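Local coordinates for sulfotransferase (Alicyclobacillus acidocaldarius subsp. acidocaldarius, PDB 3RNL), which probably transfers a sulfonate group to an acceptor molecule and binds magnesium ions, at residues Pro57-Met62 against Pro157-Arg162; Val120-Ser125 against Arg162-Tyr167. All blocks are in the same frame, centred on the assembly; numbering follows the deposited sequence. Where two conformers were deposited one is given.

Contact 1 of 2, residues Pro57-Met62 against Pro157-Arg162; sequences PGDEGM and PLWYYR
Asp59 meets the indole of Trp159 through one nearly straight hydrogen bond, the polar core of this contact. Trp159 NE1 gives its hydrogen to Asp59 OD1 at 2.9 Å, with an N-H...O angle of 169°. The acceptor lies almost in the indole plane and uses its syn lone pair, while the carboxylate itself is turned 51° from the ring. Asp59 CG stands anti to its own carbonyl carbon (chi1 -75°), which carries the acid across to the indole edge. The same OD1 forms a salt bridge with Arg135, and OD2 accepts from the backbone N of Glu156. Both oxygens of this buried acid are thus engaged, and the arginine probably helps to keep it ionised. Pro57 O also lies at the indole edge, 3.6 Å from Trp159 CZ2, and accepts a hydrogen bond from Arg135 NE.

Two apolar pairs add to the contact. Pro57 CG rests 3.7 Å from Trp159 CZ2, at the benzene end of the indole. Farther along, the selenomethionine at Met62 touches the ring of Pro157 lightly, with CE 4.4 Å from CD.

In the fold, the start of helix 60-64 and the residues leading into it are joined here to the 3-10 turn 157-159, in the loop between helices 147-152 and 167-178. Helix 147-152 also packs on Trp159 through Arg150, while helix 119-132 receives Leu158.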
ATOM      1  N   PRO A  57      -7.583  19.031   5.016  1.00 18.82           N
ATOM      2  CA  PRO A  57      -8.803  18.745   5.782  1.00 23.02           C
ATOM      3  C   PRO A  57      -8.924  17.256   6.098  1.00 23.72           C
ATOM      4  O   PRO A  57      -8.818  16.419   5.202  1.00 21.03           O
ATOM      5  CB  PRO A  57      -9.940  19.214   4.856  1.00 24.51           C
ATOM      6  CG  PRO A  57      -9.338  19.457   3.536  1.00 29.41           C
ATOM      7  CD  PRO A  57      -7.852  19.634   3.700  1.00 21.06           C
ATOM      8  N   GLY A  58      -9.156  16.936   7.367  1.00 21.67           N
ATOM      9  CA  GLY A  58      -9.244  15.552   7.805  1.00 20.38           C
ATOM     10  C   GLY A  58      -7.927  14.788   7.844  1.00 21.13           C
ATOM     11  O   GLY A  58      -7.940  13.564   7.984  1.00 18.35           O
ATOM     12  N   ASP A  59      -6.791  15.486   7.738  1.00 18.04           N
ATOM     13  CA  ASP A  59      -5.478  14.819   7.709  1.00 15.01           C
ATOM     14  C   ASP A  59      -4.981  14.459   9.117  1.00 20.91           C
ATOM     15  O   ASP A  59      -3.905  13.869   9.274  1.00 21.07           O
ATOM     16  CB  ASP A  59      -4.415  15.724   7.074  1.00 16.73           C
ATOM     17  CG  ASP A  59      -4.528  15.817   5.566  1.00 20.13           C
ATOM     18  OD1 ASP A  59      -5.558  15.387   5.001  1.00 16.54           O
ATOM     19  OD2 ASP A  59      -3.575  16.339   4.948  1.00 18.01           O
ATOM     20  N   GLU A  60      -5.771  14.819  10.124  0.62 19.83           N
ATOM     21  CA  GLU A  60      -5.381  14.641  11.525  0.62 25.28           C
ATOM     22  C   GLU A  60      -4.866  13.233  11.858  0.62 24.51           C
ATOM     23  O   GLU A  60      -3.909  13.076  12.623  0.62 24.19           O
ATOM     24  CB  GLU A  60      -6.537  15.034  12.456  0.62 29.92           C
ATOM     25  CG  GLU A  60      -6.820  16.543  12.533  0.62 30.12           C
ATOM     26  CD  GLU A  60      -7.612  17.081  11.342  0.62 32.84           C
ATOM     27  OE1 GLU A  60      -7.760  18.317  11.232  0.62 39.01           O
ATOM     28  OE2 GLU A  60      -8.092  16.275  10.521  0.62 24.14           O
ATOM     29  N   GLY A  61      -5.498  12.217  11.282  1.00 26.61           N
ATOM     30  CA  GLY A  61      -5.123  10.832  11.523  1.00 26.43           C
ATOM     31  C   GLY A  61      -3.673  10.511  11.207  1.00 25.99           C
ATOM     32  O   GLY A  61      -2.996   9.784  11.939  1.00 24.69           O
HETATM   33  N   MSE A  62      -3.164  11.050  10.107  1.00 20.12           N
HETATM   34  CA  MSE A  62      -1.781  10.772   9.768  1.00 15.60           C
HETATM   35  C   MSE A  62      -0.830  11.536  10.687  1.00 18.33           C
HETATM   36  O   MSE A  62       0.316  11.148  10.854  1.00 20.15           O
HETATM   37  CB  MSE A  62      -1.492  11.061   8.283  1.00 18.07           C
HETATM   38  CG  MSE A  62      -2.071  10.014   7.342  1.00 22.45           C
HETATM   39 SE   MSE A  62      -1.050   8.328   7.398  0.57 21.38          SE
HETATM   40  CE  MSE A  62       0.480   8.918   6.397  1.00 20.42           C
ATOM     41  N   PRO A 157      -0.648  12.048   1.743  1.00 12.32           N
ATOM     42  CA  PRO A 157      -0.516  11.467   0.397  1.00 14.08           C
ATOM     43  C   PRO A 157      -1.804  10.891  -0.182  1.00 11.19           C
ATOM     44  O   PRO A 157      -1.823  10.620  -1.380  1.00 13.05           O
ATOM     45  CB  PRO A 157       0.561  10.374   0.547  1.00 16.04           C
ATOM     46  CG  PRO A 157       1.162  10.579   1.889  1.00 24.46           C
ATOM     47  CD  PRO A 157       0.202  11.363   2.733  1.00 16.52           C
ATOM     48  N   LEU A 158      -2.850  10.692   0.618  1.00 12.49           N
ATOM     49  CA  LEU A 158      -4.123  10.253   0.031  1.00 13.31           C
ATOM     50  C   LEU A 158      -4.559  11.229  -1.059  1.00 15.56           C
ATOM     51  O   LEU A 158      -5.208  10.844  -2.036  1.00 14.14           O
ATOM     52  CB  LEU A 158      -5.215  10.120   1.099  1.00 14.18           C
ATOM     53  CG  LEU A 158      -6.554   9.512   0.639  1.00 17.12           C
ATOM     54  CD1 LEU A 158      -6.359   8.162  -0.072  1.00 16.83           C
ATOM     55  CD2 LEU A 158      -7.496   9.357   1.829  1.00 20.99           C
ATOM     56  N   TRP A 159      -4.184  12.493  -0.893  1.00 13.14           N
ATOM     57  CA  TRP A 159      -4.527  13.512  -1.872  1.00 14.72           C
ATOM     58  C   TRP A 159      -3.650  13.468  -3.126  1.00 14.14           C
ATOM     59  O   TRP A 159      -3.953  14.175  -4.099  1.00 15.09           O
ATOM     60  CB  TRP A 159      -4.407  14.916  -1.270  1.00 16.08           C
ATOM     61  CG  TRP A 159      -5.251  15.201  -0.063  1.00 12.96           C
ATOM     62  CD1 TRP A 159      -4.905  15.002   1.253  1.00 14.78           C
ATOM     63  CD2 TRP A 159      -6.544  15.822  -0.047  1.00 12.98           C
ATOM     64  NE1 TRP A 159      -5.919  15.436   2.080  1.00 15.63           N
ATOM     65  CE2 TRP A 159      -6.936  15.940   1.309  1.00 15.70           C
ATOM     66  CE3 TRP A 159      -7.411  16.278  -1.042  1.00 12.07           C
ATOM     67  CZ2 TRP A 159      -8.159  16.496   1.690  1.00 15.61           C
ATOM     68  CZ3 TRP A 159      -8.634  16.843  -0.661  1.00 15.83           C
ATOM     69  CH2 TRP A 159      -8.995  16.938   0.691  1.00 15.06           C
ATOM     70  N   TYR A 160      -2.578  12.670  -3.157  1.00 11.37           N
ATOM     71  CA  TYR A 160      -1.706  12.868  -4.306  1.00 13.05           C
ATOM     72  C   TYR A 160      -2.092  11.785  -5.297  1.00 14.61           C
ATOM     73  O   TYR A 160      -1.472  10.715  -5.367  1.00 13.79           O
ATOM     74  CB  TYR A 160      -0.247  12.582  -3.896  1.00 12.12           C
ATOM     75  CG  TYR A 160       0.350  13.381  -2.740  1.00 13.35           C
ATOM     76  CD1 TYR A 160      -0.308  14.464  -2.169  1.00 15.81           C
ATOM     77  CD2 TYR A 160       1.596  13.033  -2.230  1.00 14.79           C
ATOM     78  CE1 TYR A 160       0.271  15.171  -1.098  1.00 16.50           C
ATOM     79  CE2 TYR A 160       2.172  13.721  -1.179  1.00 18.37           C
ATOM     80  CZ  TYR A 160       1.511  14.780  -0.614  1.00 19.28           C
ATOM     81  OH  TYR A 160       2.119  15.441   0.441  1.00 20.85           O
ATOM     82  N   TYR A 161      -2.941  12.165  -6.234  1.00 15.07           N
ATOM     83  CA  TYR A 161      -3.574  11.189  -7.098  1.00 13.91           C
ATOM     84  C   TYR A 161      -2.539  10.599  -8.022  1.00 12.96           C
ATOM     85  O   TYR A 161      -2.475   9.383  -8.205  1.00 15.87           O
ATOM     86  CB  TYR A 161      -4.659  11.867  -7.924  1.00 15.47           C
ATOM     87  CG  TYR A 161      -5.785  12.378  -7.072  1.00 14.00           C
ATOM     88  CD1 TYR A 161      -6.528  11.515  -6.281  1.00 21.35           C
ATOM     89  CD2 TYR A 161      -6.119  13.730  -7.070  1.00 16.60           C
ATOM     90  CE1 TYR A 161      -7.565  11.985  -5.489  1.00 20.30           C
ATOM     91  CE2 TYR A 161      -7.148  14.205  -6.286  1.00 15.62           C
ATOM     92  CZ  TYR A 161      -7.873  13.332  -5.507  1.00 15.53           C
ATOM     93  OH  TYR A 161      -8.904  13.816  -4.729  1.00 19.10           O
ATOM     94  N   ARG A 162      -1.751  11.478  -8.621  1.00 12.08           N
ATOM     95  CA  ARG A 162      -0.712  11.055  -9.559  1.00 15.44           C
ATOM     96  C   ARG A 162       0.531  10.507  -8.852  1.00 18.56           C
ATOM     97  O   ARG A 162       1.030   9.440  -9.214  1.00 15.54           O
ATOM     98  CB  ARG A 162      -0.312  12.220 -10.487  1.00 14.92           C
ATOM     99  CG  ARG A 162      -1.348  12.568 -11.564  1.00 14.35           C
ATOM    100  CD  ARG A 162      -0.949  13.874 -12.298  1.00 18.37           C
ATOM    101  NE  ARG A 162      -1.466  13.918 -13.673  1.00 30.86           N
ATOM    102  CZ  ARG A 162      -2.597  14.518 -14.032  1.00 38.91           C
ATOM    103  NH1 ARG A 162      -3.341  15.129 -13.123  1.00 37.46           N
ATOM    104  NH2 ARG A 162      -2.983  14.513 -15.303  1.00 37.61           N
TER

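Contact 2 of 2, residues Val120-Ser125 against Arg162-Tyr167; sequences VDRAFS and RAVGLY
Arg122 reaches from helix 119-132 to the loop that precedes helix 167-178, and its side chain makes the contacts with Val164, Gly165 and Tyr167. This is plain packing within the P-loop-like alpha/beta fold of the sulfotransferase family: helix 119-132 follows the parallel strand 111-116, and helix 167-178 leads on to the neighbouring strand 183-187.

Packing across the segments centres on a methyl group laid over the guanidinium face. Val164 CG1 sits 3.4 Å above the guanidinium plane, close to CZ, and the two side chains cross at about a right angle. The methyl is brought there by a first torsion that sets CG1 opposite the backbone N (chi1 165°). Val164 CB adds a contact of 3.6 Å to Arg122 NH2. Beside it, the backbone N of Gly165 approaches Arg122 NE at 4.0 Å.

No hydrogen bond joins the two segments; the polar groups bond to residues outside them. Arg122 NH2 donates to the carbonyl of Tyr161, immediately before 162-167, and NH1 donates to the carbonyl of Ala17. These two bonds fix the rotation of the buried guanidinium and hold its face against the valine. The Arg122 chain reaches them by bending at both chi2 and chi3 (chi3 72°).

Tyr167 comes edge-on to the same arginine, with Arg122 CD near the plane of its ring and its hydroxyl at the edge of the guanidinium. Its ring plane stands 81° from the guanidinium, and its hydroxyl gives its hydrogen bond to the carbonyl of Arg117. Along the arginine stem, Tyr167 OH lies 3.8 Å from both Arg122 CB and CG, and its shortest approach is to Arg122 CD, at 3.3 Å.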
ATOM      1  N   VAL A 120      -4.964   4.695 -12.705  1.00 11.66           N
ATOM      2  CA  VAL A 120      -6.094   5.554 -13.049  1.00 11.53           C
ATOM      3  C   VAL A 120      -7.266   5.276 -12.085  1.00 13.04           C
ATOM      4  O   VAL A 120      -7.866   6.198 -11.523  1.00 13.41           O
ATOM      5  CB  VAL A 120      -6.549   5.330 -14.494  1.00 13.73           C
ATOM      6  CG1 VAL A 120      -7.752   6.230 -14.811  1.00 14.50           C
ATOM      7  CG2 VAL A 120      -5.401   5.622 -15.457  1.00 12.30           C
ATOM      8  N   ASP A 121      -7.584   3.992 -11.904  1.00 13.09           N
ATOM      9  CA  ASP A 121      -8.654   3.584 -10.987  1.00 15.38           C
ATOM     10  C   ASP A 121      -8.292   3.888  -9.545  1.00 15.22           C
ATOM     11  O   ASP A 121      -9.157   4.234  -8.739  1.00 13.37           O
ATOM     12  CB  ASP A 121      -8.959   2.093 -11.146  1.00 15.99           C
ATOM     13  CG  ASP A 121      -9.559   1.778 -12.509  1.00 29.53           C
ATOM     14  OD1 ASP A 121     -10.585   2.392 -12.857  1.00 30.37           O
ATOM     15  OD2 ASP A 121      -9.006   0.939 -13.236  1.00 39.05           O
ATOM     16  N   ARG A 122      -7.020   3.722  -9.210  1.00 11.23           N
ATOM     17  CA  ARG A 122      -6.553   3.996  -7.845  1.00 13.53           C
ATOM     18  C   ARG A 122      -6.780   5.467  -7.496  1.00 14.94           C
ATOM     19  O   ARG A 122      -7.223   5.801  -6.387  1.00 12.82           O
ATOM     20  CB  ARG A 122      -5.057   3.680  -7.703  1.00 13.35           C
ATOM     21  CG  ARG A 122      -4.567   3.661  -6.239  1.00 11.89           C
ATOM     22  CD  ARG A 122      -3.122   4.133  -6.111  1.00 12.05           C
ATOM     23  NE  ARG A 122      -3.060   5.579  -6.336  1.00 12.65           N
ATOM     24  CZ  ARG A 122      -3.393   6.486  -5.420  1.00 14.36           C
ATOM     25  NH1 ARG A 122      -3.799   6.095  -4.206  1.00 13.81           N
ATOM     26  NH2 ARG A 122      -3.333   7.782  -5.716  1.00 11.44           N
ATOM     27  N   ALA A 123      -6.459   6.352  -8.437  1.00 12.41           N
ATOM     28  CA  ALA A 123      -6.649   7.785  -8.201  1.00 13.68           C
ATOM     29  C   ALA A 123      -8.119   8.075  -7.921  1.00 16.25           C
ATOM     30  O   ALA A 123      -8.461   8.818  -6.999  1.00 14.01           O
ATOM     31  CB  ALA A 123      -6.161   8.601  -9.410  1.00 12.34           C
ATOM     32  N   PHE A 124      -9.002   7.492  -8.723  1.00 13.78           N
ATOM     33  CA  PHE A 124     -10.425   7.767  -8.547  1.00 17.11           C
ATOM     34  C   PHE A 124     -10.921   7.202  -7.217  1.00 16.85           C
ATOM     35  O   PHE A 124     -11.788   7.798  -6.566  1.00 14.89           O
ATOM     36  CB  PHE A 124     -11.236   7.200  -9.712  1.00 13.61           C
ATOM     37  CG  PHE A 124     -12.623   7.770  -9.810  1.00 16.53           C
ATOM     38  CD1 PHE A 124     -12.808   9.134  -9.992  1.00 15.49           C
ATOM     39  CD2 PHE A 124     -13.728   6.948  -9.749  1.00 22.25           C
ATOM     40  CE1 PHE A 124     -14.086   9.666 -10.092  1.00 18.23           C
ATOM     41  CE2 PHE A 124     -15.009   7.470  -9.856  1.00 26.52           C
ATOM     42  CZ  PHE A 124     -15.186   8.827 -10.018  1.00 22.61           C
ATOM     43  N   SER A 125     -10.376   6.054  -6.819  0.67 13.32           N
ATOM     44  CA  SER A 125     -10.729   5.465  -5.532  0.67 14.28           C
ATOM     45  C   SER A 125     -10.337   6.371  -4.360  0.67 15.67           C
ATOM     46  O   SER A 125     -11.086   6.508  -3.387  0.67 16.79           O
ATOM     47  CB  SER A 125     -10.074   4.090  -5.371  0.67 17.27           C
ATOM     48  OG  SER A 125     -10.462   3.509  -4.147  0.67 17.25           O
ATOM     49  N   ARG A 162      -1.751  11.478  -8.621  1.00 12.08           N
ATOM     50  CA  ARG A 162      -0.712  11.055  -9.559  1.00 15.44           C
ATOM     51  C   ARG A 162       0.531  10.507  -8.852  1.00 18.56           C
ATOM     52  O   ARG A 162       1.030   9.440  -9.214  1.00 15.54           O
ATOM     53  CB  ARG A 162      -0.312  12.220 -10.487  1.00 14.92           C
ATOM     54  CG  ARG A 162      -1.348  12.568 -11.564  1.00 14.35           C
ATOM     55  CD  ARG A 162      -0.949  13.874 -12.298  1.00 18.37           C
ATOM     56  NE  ARG A 162      -1.466  13.918 -13.673  1.00 30.86           N
ATOM     57  CZ  ARG A 162      -2.597  14.518 -14.032  1.00 38.91           C
ATOM     58  NH1 ARG A 162      -3.341  15.129 -13.123  1.00 37.46           N
ATOM     59  NH2 ARG A 162      -2.983  14.513 -15.303  1.00 37.61           N
ATOM     60  N   ALA A 163       1.032  11.222  -7.843  1.00 12.27           N
ATOM     61  CA  ALA A 163       2.338  10.865  -7.290  1.00 14.25           C
ATOM     62  C   ALA A 163       2.325   9.453  -6.706  1.00 12.53           C
ATOM     63  O   ALA A 163       3.280   8.681  -6.864  1.00 13.72           O
ATOM     64  CB  ALA A 163       2.781  11.873  -6.233  1.00 16.63           C
ATOM     65  N   VAL A 164       1.237   9.110  -6.030  1.00 12.31           N
ATOM     66  CA  VAL A 164       1.157   7.811  -5.361  1.00 11.19           C
ATOM     67  C   VAL A 164       1.009   6.657  -6.364  1.00 15.40           C
ATOM     68  O   VAL A 164       1.384   5.517  -6.081  1.00 14.45           O
ATOM     69  CB  VAL A 164       0.022   7.827  -4.297  1.00 11.00           C
ATOM     70  CG1 VAL A 164      -0.335   6.424  -3.834  1.00 14.10           C
ATOM     71  CG2 VAL A 164       0.464   8.702  -3.117  1.00 14.54           C
ATOM     72  N   GLY A 165       0.487   6.966  -7.540  1.00 10.91           N
ATOM     73  CA  GLY A 165       0.306   5.967  -8.582  1.00  9.92           C
ATOM     74  C   GLY A 165       1.522   5.764  -9.479  1.00 10.92           C
ATOM     75  O   GLY A 165       1.486   4.880 -10.351  1.00 11.71           O
ATOM     76  N   LEU A 166       2.608   6.519  -9.292  1.00 11.45           N
ATOM     77  CA  LEU A 166       3.724   6.203 -10.175  1.00 11.51           C
ATOM     78  C   LEU A 166       4.548   5.176  -9.414  1.00 13.83           C
ATOM     79  O   LEU A 166       5.584   5.475  -8.804  1.00 11.98           O
ATOM     80  CB  LEU A 166       4.546   7.482 -10.380  1.00 14.37           C
ATOM     81  CG  LEU A 166       3.859   8.590 -11.198  1.00 14.65           C
ATOM     82  CD1 LEU A 166       4.542   9.957 -11.033  1.00 17.44           C
ATOM     83  CD2 LEU A 166       3.850   8.177 -12.661  1.00 14.28           C
ATOM     84  N   TYR A 167       4.251   3.920  -9.714  1.00 12.36           N
ATOM     85  CA  TYR A 167       4.713   2.828  -8.867  1.00 11.01           C
ATOM     86  C   TYR A 167       6.143   2.428  -9.155  1.00  9.72           C
ATOM     87  O   TYR A 167       6.801   1.851  -8.294  1.00 10.68           O
ATOM     88  CB  TYR A 167       3.867   1.574  -9.072  1.00  9.21           C
ATOM     89  CG  TYR A 167       2.382   1.697  -8.798  1.00 11.94           C
ATOM     90  CD1 TYR A 167       1.894   2.275  -7.625  1.00  8.93           C
ATOM     91  CD2 TYR A 167       1.470   1.188  -9.709  1.00 10.17           C
ATOM     92  CE1 TYR A 167       0.502   2.344  -7.383  1.00 10.49           C
ATOM     93  CE2 TYR A 167       0.100   1.265  -9.491  1.00  9.94           C
ATOM     94  CZ  TYR A 167      -0.375   1.839  -8.322  1.00 13.24           C
ATOM     95  OH  TYR A 167      -1.740   1.883  -8.120  1.00 14.23           O
TER

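Contacts 1 and 2 have centres 13 Å apart and share Arg162, since segments 157-162 and 162-167 form one continuous run between helices 147-152 and 167-178. Along the chain the order is 57-62, 120-125, 157-162, 162-167, so the two contacts cross. Within the run, Pro157 and Trp159 meet 57-62, whereas Val164, Gly165 and Tyr167 meet Arg122; Leu158 and Tyr161 also pack on helix 119-132. The two contacts also touch directly: Tyr161 CD1 packs against Ala123 O at 3.4 Å, and Pro157 O lies 3.5 Å from Val164 CG2. One connecting loop therefore ties an early part of the chain to the helix after strand 111-116, away from the magnesium sites.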